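Local coordinates for A rubisco-like protein (Burkholderia fungorum, PDB 3NWR), which is a rubisco-like relative of the carboxylase large chain and probably acts as a lyase, its exact substrate and reaction not assigned here, at residues D26-A31 with L62-L67; S137-F142 with C347-L352. All blocks are in the same frame, centred on the assembly; numbering follows the deposited sequence.

Contact 1 (D26-A31 with L62-L67). With SO4 (sulfate ion), chain D.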
loop_
_atom_site.group_PDB
_atom_site.type_symbol
_atom_site.label_atom_id
_atom_site.label_comp_id
_atom_site.label_asym_id
_atom_site.label_seq_id
_atom_site.Cartn_x
_atom_site.Cartn_y
_atom_site.Cartn_z
ATOM N N ASP A 26 27.569 -10.160 3.517
ATOM C CA ASP A 26 27.417 -11.509 2.981
ATOM C C ASP A 26 25.952 -11.814 2.670
ATOM O O ASP A 26 25.120 -11.803 3.575
ATOM C CB ASP A 26 27.932 -12.532 3.992
ATOM C CG ASP A 26 27.794 -13.951 3.496
ATOM O OD1 ASP A 26 28.521 -14.313 2.549
ATOM O OD2 ASP A 26 26.956 -14.700 4.048
ATOM N N PRO A 27 25.631 -12.080 1.393
ATOM C CA PRO A 27 24.225 -12.328 1.030
ATOM C C PRO A 27 23.566 -13.449 1.830
ATOM O O PRO A 27 22.411 -13.306 2.228
ATOM C CB PRO A 27 24.303 -12.697 -0.452
ATOM C CG PRO A 27 25.503 -11.922 -0.950
ATOM C CD PRO A 27 26.493 -11.961 0.202
ATOM N N ALA A 28 24.271 -14.551 2.068
ATOM C CA ALA A 28 23.670 -15.656 2.803
ATOM C C ALA A 28 23.322 -15.274 4.237
ATOM O O ALA A 28 22.268 -15.652 4.740
ATOM C CB ALA A 28 24.585 -16.883 2.782
ATOM N N ARG A 29 24.206 -14.526 4.896
ATOM C CA ARG A 29 23.941 -14.071 6.257
ATOM C C ARG A 29 22.731 -13.143 6.275
ATOM O O ARG A 29 21.858 -13.255 7.139
ATOM C CB ARG A 29 25.151 -13.350 6.840
ATOM C CG ARG A 29 24.962 -12.947 8.293
ATOM C CD ARG A 29 25.818 -11.746 8.660
ATOM N NE ARG A 29 25.072 -10.807 9.493
ATOM C CZ ARG A 29 25.247 -9.491 9.469
ATOM N NH1 ARG A 29 26.150 -8.959 8.657
ATOM N NH2 ARG A 29 24.520 -8.706 10.258
ATOM N N VAL A 30 22.689 -12.230 5.312
ATOM C CA VAL A 30 21.590 -11.281 5.217
ATOM C C VAL A 30 20.280 -12.010 4.960
ATOM O O VAL A 30 19.259 -11.674 5.558
ATOM C CB VAL A 30 21.874 -10.206 4.147
ATOM C CG1 VAL A 30 20.695 -9.249 3.999
ATOM C CG2 VAL A 30 23.142 -9.441 4.524
ATOM N N ALA A 31 20.309 -13.019 4.093
ATOM C CA ALA A 31 19.106 -13.801 3.821
ATOM C C ALA A 31 18.582 -14.434 5.104
ATOM O O ALA A 31 17.374 -14.488 5.335
ATOM C CB ALA A 31 19.391 -14.870 2.761
ATOM N N LEU A 62 16.074 -21.370 1.529
ATOM C CA LEU A 62 16.116 -22.591 0.723
ATOM C C LEU A 62 17.092 -22.467 -0.437
ATOM O O LEU A 62 17.643 -23.467 -0.897
ATOM C CB LEU A 62 14.732 -22.937 0.164
ATOM C CG LEU A 62 13.638 -23.357 1.145
ATOM C CD1 LEU A 62 12.390 -23.785 0.380
ATOM C CD2 LEU A 62 14.128 -24.468 2.067
ATOM N N ARG A 63 17.283 -21.249 -0.930
ATOM C CA ARG A 63 18.119 -21.033 -2.109
ATOM C C ARG A 63 18.817 -19.695 -2.035
ATOM O O ARG A 63 18.219 -18.695 -1.641
ATOM C CB ARG A 63 17.281 -21.079 -3.397
ATOM C CG ARG A 63 16.696 -22.445 -3.717
ATOM C CD ARG A 63 16.098 -22.509 -5.125
ATOM N NE ARG A 63 14.705 -22.070 -5.164
ATOM C CZ ARG A 63 13.678 -22.806 -4.750
ATOM N NH1 ARG A 63 13.882 -24.017 -4.246
ATOM N NH2 ARG A 63 12.443 -22.330 -4.828
ATOM N N ILE A 64 20.083 -19.672 -2.436
ATOM C CA ILE A 64 20.796 -18.424 -2.634
ATOM C C ILE A 64 21.568 -18.553 -3.933
ATOM O O ILE A 64 22.206 -19.578 -4.181
ATOM C CB ILE A 64 21.793 -18.136 -1.501
ATOM C CG1 ILE A 64 21.074 -18.046 -0.157
ATOM C CG2 ILE A 64 22.557 -16.844 -1.785
ATOM C CD1 ILE A 64 21.997 -18.125 1.037
ATOM N N GLU A 65 21.492 -17.532 -4.776
ATOM C CA GLU A 65 22.301 -17.500 -5.991
ATOM C C GLU A 65 22.883 -16.113 -6.137
ATOM O O GLU A 65 22.144 -15.152 -6.327
ATOM C CB GLU A 65 21.478 -17.845 -7.235
ATOM C CG GLU A 65 22.311 -17.817 -8.517
ATOM C CD GLU A 65 21.485 -18.017 -9.781
ATOM O OE1 GLU A 65 20.238 -18.030 -9.698
ATOM O OE2 GLU A 65 22.088 -18.155 -10.866
ATOM N N GLU A 66 24.203 -15.993 -6.039
ATOM C CA GLU A 66 24.820 -14.682 -6.184
ATOM C C GLU A 66 24.864 -14.253 -7.649
ATOM O O GLU A 66 25.173 -15.048 -8.532
ATOM C CB GLU A 66 26.219 -14.640 -5.571
ATOM C CG GLU A 66 26.867 -13.265 -5.690
ATOM C CD GLU A 66 27.706 -12.893 -4.489
ATOM O OE1 GLU A 66 27.868 -13.734 -3.576
ATOM O OE2 GLU A 66 28.212 -11.756 -4.453
ATOM N N LEU A 67 24.536 -12.985 -7.886
ATOM C CA LEU A 67 24.493 -12.407 -9.216
ATOM C C LEU A 67 25.652 -11.432 -9.353
ATOM O O LEU A 67 26.476 -11.308 -8.449
ATOM C CB LEU A 67 23.165 -11.672 -9.411
ATOM C CG LEU A 67 21.921 -12.493 -9.077
ATOM C CD1 LEU A 67 20.643 -11.647 -9.128
ATOM C CD2 LEU A 67 21.818 -13.695 -10.005
HETATM S S SO4 D . 29.236 -9.947 6.883
HETATM O O1 SO4 D . 29.063 -9.035 8.010
HETATM O O2 SO4 D . 29.935 -9.262 5.801
HETATM O O3 SO4 D . 27.936 -10.408 6.415
HETATM O O4 SO4 D . 30.021 -11.099 7.320
#

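Contact 2 (S137-F142 with C347-L352)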
loop_
_atom_site.group_PDB
_atom_site.type_symbol
_atom_site.label_atom_id
_atom_site.label_comp_id
_atom_site.label_asym_id
_atom_site.label_seq_id
_atom_site.Cartn_x
_atom_site.Cartn_y
_atom_site.Cartn_z
ATOM N N SER A 137 -4.072 -26.071 -0.839
ATOM C CA SER A 137 -4.881 -26.184 0.372
ATOM C C SER A 137 -4.871 -24.894 1.190
ATOM O O SER A 137 -5.828 -24.589 1.897
ATOM C CB SER A 137 -4.415 -27.368 1.227
ATOM O OG SER A 137 -3.045 -27.256 1.584
ATOM N N TYR A 138 -3.780 -24.143 1.094
ATOM C CA TYR A 138 -3.701 -22.845 1.761
ATOM C C TYR A 138 -4.474 -21.791 0.962
ATOM O O TYR A 138 -5.265 -21.022 1.521
ATOM C CB TYR A 138 -2.237 -22.438 1.925
ATOM C CG TYR A 138 -1.990 -21.176 2.722
ATOM C CD1 TYR A 138 -2.419 -21.055 4.044
ATOM C CD2 TYR A 138 -1.279 -20.114 2.163
ATOM C CE1 TYR A 138 -2.164 -19.895 4.782
ATOM C CE2 TYR A 138 -1.027 -18.955 2.888
ATOM C CZ TYR A 138 -1.474 -18.854 4.193
ATOM O OH TYR A 138 -1.215 -17.708 4.921
ATOM N N ARG A 139 -4.254 -21.758 -0.346
ATOM C CA ARG A 139 -4.976 -20.823 -1.214
ATOM C C ARG A 139 -6.491 -20.930 -1.025
ATOM O O ARG A 139 -7.216 -19.930 -1.044
ATOM C CB ARG A 139 -4.598 -21.078 -2.677
ATOM C CG ARG A 139 -5.036 -19.996 -3.667
ATOM C CD ARG A 139 -6.433 -20.254 -4.234
ATOM N NE ARG A 139 -6.878 -19.129 -5.056
ATOM C CZ ARG A 139 -7.493 -18.059 -4.564
ATOM N NH1 ARG A 139 -7.745 -17.981 -3.258
ATOM N NH2 ARG A 139 -7.859 -17.065 -5.368
ATOM N N ALA A 140 -6.961 -22.157 -0.831
ATOM C CA ALA A 140 -8.380 -22.425 -0.645
ATOM C C ALA A 140 -8.980 -21.748 0.587
ATOM O O ALA A 140 -10.198 -21.615 0.682
ATOM C CB ALA A 140 -8.621 -23.948 -0.583
ATOM N N ARG A 141 -8.135 -21.325 1.525
ATOM C CA ARG A 141 -8.614 -20.739 2.766
ATOM C C ARG A 141 -8.833 -19.237 2.622
ATOM O O ARG A 141 -9.267 -18.573 3.556
ATOM C CB ARG A 141 -7.640 -21.043 3.908
ATOM C CG ARG A 141 -7.507 -22.539 4.186
ATOM C CD ARG A 141 -6.278 -22.853 5.032
ATOM N NE ARG A 141 -6.363 -22.291 6.375
ATOM C CZ ARG A 141 -5.354 -22.262 7.242
ATOM N NH1 ARG A 141 -4.164 -22.759 6.914
ATOM N NH2 ARG A 141 -5.532 -21.727 8.443
ATOM N N PHE A 142 -8.545 -18.719 1.433
ATOM C CA PHE A 142 -8.825 -17.318 1.130
ATOM C C PHE A 142 -10.033 -17.228 0.202
ATOM O O PHE A 142 -10.899 -18.102 0.233
ATOM C CB PHE A 142 -7.574 -16.654 0.548
ATOM C CG PHE A 142 -6.402 -16.659 1.499
ATOM C CD1 PHE A 142 -6.146 -15.565 2.310
ATOM C CD2 PHE A 142 -5.577 -17.767 1.599
ATOM C CE1 PHE A 142 -5.068 -15.565 3.194
ATOM C CE2 PHE A 142 -4.490 -17.784 2.481
ATOM C CZ PHE A 142 -4.235 -16.675 3.283
ATOM N N CYS A 347 -6.513 -25.290 -8.921
ATOM C CA CYS A 347 -7.324 -24.243 -8.296
ATOM C C CYS A 347 -8.335 -23.605 -9.248
ATOM O O CYS A 347 -9.408 -23.167 -8.822
ATOM C CB CYS A 347 -6.428 -23.163 -7.680
ATOM S SG CYS A 347 -5.634 -23.665 -6.143
ATOM N N ASP A 348 -7.987 -23.551 -10.528
ATOM C CA ASP A 348 -8.852 -22.938 -11.549
ATOM C C ASP A 348 -9.342 -21.541 -11.150
ATOM O O ASP A 348 -10.540 -21.248 -11.180
ATOM C CB ASP A 348 -10.051 -23.844 -11.850
ATOM C CG ASP A 348 -10.891 -23.335 -13.010
ATOM O OD1 ASP A 348 -10.307 -22.817 -13.986
ATOM O OD2 ASP A 348 -12.136 -23.452 -12.944
ATOM N N ASP A 349 -8.402 -20.676 -10.794
ATOM C CA ASP A 349 -8.724 -19.381 -10.222
ATOM C C ASP A 349 -8.125 -18.212 -11.021
ATOM O O ASP A 349 -7.800 -17.160 -10.462
ATOM C CB ASP A 349 -8.212 -19.338 -8.781
ATOM C CG ASP A 349 -6.707 -19.546 -8.690
ATOM O OD1 ASP A 349 -6.052 -19.695 -9.737
ATOM O OD2 ASP A 349 -6.170 -19.560 -7.565
ATOM N N ALA A 350 -7.971 -18.388 -12.327
ATOM C CA ALA A 350 -7.426 -17.319 -13.158
ATOM C C ALA A 350 -8.292 -16.067 -13.085
ATOM O O ALA A 350 -9.498 -16.141 -12.823
ATOM C CB ALA A 350 -7.268 -17.788 -14.616
ATOM N N VAL A 351 -7.667 -14.916 -13.299
ATOM C CA VAL A 351 -8.397 -13.656 -13.365
ATOM C C VAL A 351 -8.237 -13.056 -14.754
ATOM O O VAL A 351 -7.341 -13.436 -15.517
ATOM C CB VAL A 351 -7.940 -12.652 -12.278
ATOM C CG1 VAL A 351 -8.230 -13.214 -10.884
ATOM C CG2 VAL A 351 -6.459 -12.297 -12.443
ATOM N N LEU A 352 -9.110 -12.114 -15.074
ATOM C CA LEU A 352 -9.121 -11.493 -16.390
ATOM C C LEU A 352 -8.126 -10.344 -16.433
ATOM O O LEU A 352 -8.246 -9.398 -15.653
ATOM C CB LEU A 352 -10.523 -10.967 -16.689
ATOM C CG LEU A 352 -10.782 -10.421 -18.094
ATOM C CD1 LEU A 352 -10.778 -11.535 -19.141
ATOM C CD2 LEU A 352 -12.112 -9.674 -18.111
HETATM O O HOH W 1 -7.318 -16.034 -8.118
#

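Contact 1 (D26-A31 with L62-L67)
I64 reaches from strand 60-70 onto the first turn of helix 27-37, where its CD1 lies 3.4 Å from CB of A28. This is tighter than usual for two carbons. The same CD1 is 3.5 Å from CA of A28, so the methyl sits against both the side chain and the backbone. CG1 is anti to the carbonyl carbon (chi1 -60°) and the chain runs on extended, which carries CD1 to the helix. The second touch is between P27 and E66. Ring atom CG of P27 lies 4.0 Å from OE1 of E66, a van der Waals contact with a charged group. That oxygen has its real partner in R90 of the neighbouring strand 89-99, in a salt bridge. P27 also touches R90.

D26 is the N-cap of the helix. Its OD2 accepts from N of R29 at 2.9 Å, met on the anti side and well out of the carboxylate plane. The backbone N of D26 donates to O3 of a sulfate ion, probably from the crystallisation liquor, at 2.9 Å. NH1 of R29 donates to the same O3 at 3.2 Å, in the guanidinium plane.

The contact lays helix 27-37 beside an outermost strand of the antiparallel sheet, within the rubisco-type N-terminal domain. Between the two segments there is only carbon packing and a carbon-to-carboxylate touch. R90 takes up the carboxylate of E66, and the D26 cap and the sulfate serve the helix start. Helix and strand are therefore held together here by packing and not by direct polar bonds.

Contact 2 (S137-F142 with C347-L352)
NE of R139 donates to OD2 of D349 at 2.6 Å, a short and nearly straight bond (165°) that is part of a salt bridge. It joins the short helix 136-139, which follows the last strand of the N-terminal domain's sheet, to the TIM-barrel domain. D349 lies in the loop between helix 329-340 and strand 352-355. This loop enters the start of a barrel strand, so it lies at the end of the barrel away from the one that carries the active site in TIM barrels.

The two side chains come from opposite directions. OD2 uses its anti lone pair and lies at the guanidinium edge, practically in its plane. The carboxylate is turned 56° from that plane, and a single N-H makes the bond. A bend at chi2 (-90°) swings the arginine chain into this position. The other oxygen, OD1, pairs with R309 and accepts from N of L343. Both oxygens are thus held, and two arginines would probably keep the buried carboxylate ionised. R139 has more partners too: NH1 donates to O of E143, and NH2 makes a weak bond to O of R309.

In one of its two conformers SG of C347 lies 4.0 Å from CD of R139, a touch that is therefore doubtful. Past R139 the chain makes a type I turn to F142, whose ring edge meets the face of Y138. A water completes the join: it accepts from NH2 of R139 at 3.0 Å and donates to the backbone O of D349 at 2.6 Å.

The two contacts differ in place and chemistry. Contact 1 lies within the N-terminal domain, near the surface, with its centre about 30 Å from the centre of the chain. It holds a helix against an edge strand of one sheet by packing. Contact 2 is buried, its centre about 16 Å from the centre of the chain. It joins the helix after that domain's last strand to a barrel loop, through an ion pair and a bridging water. The contacts share no helix or strand and follow one another along the chain. The nearest atoms of contact 1 and contact 2 are about 14 Å apart, so the two do not touch.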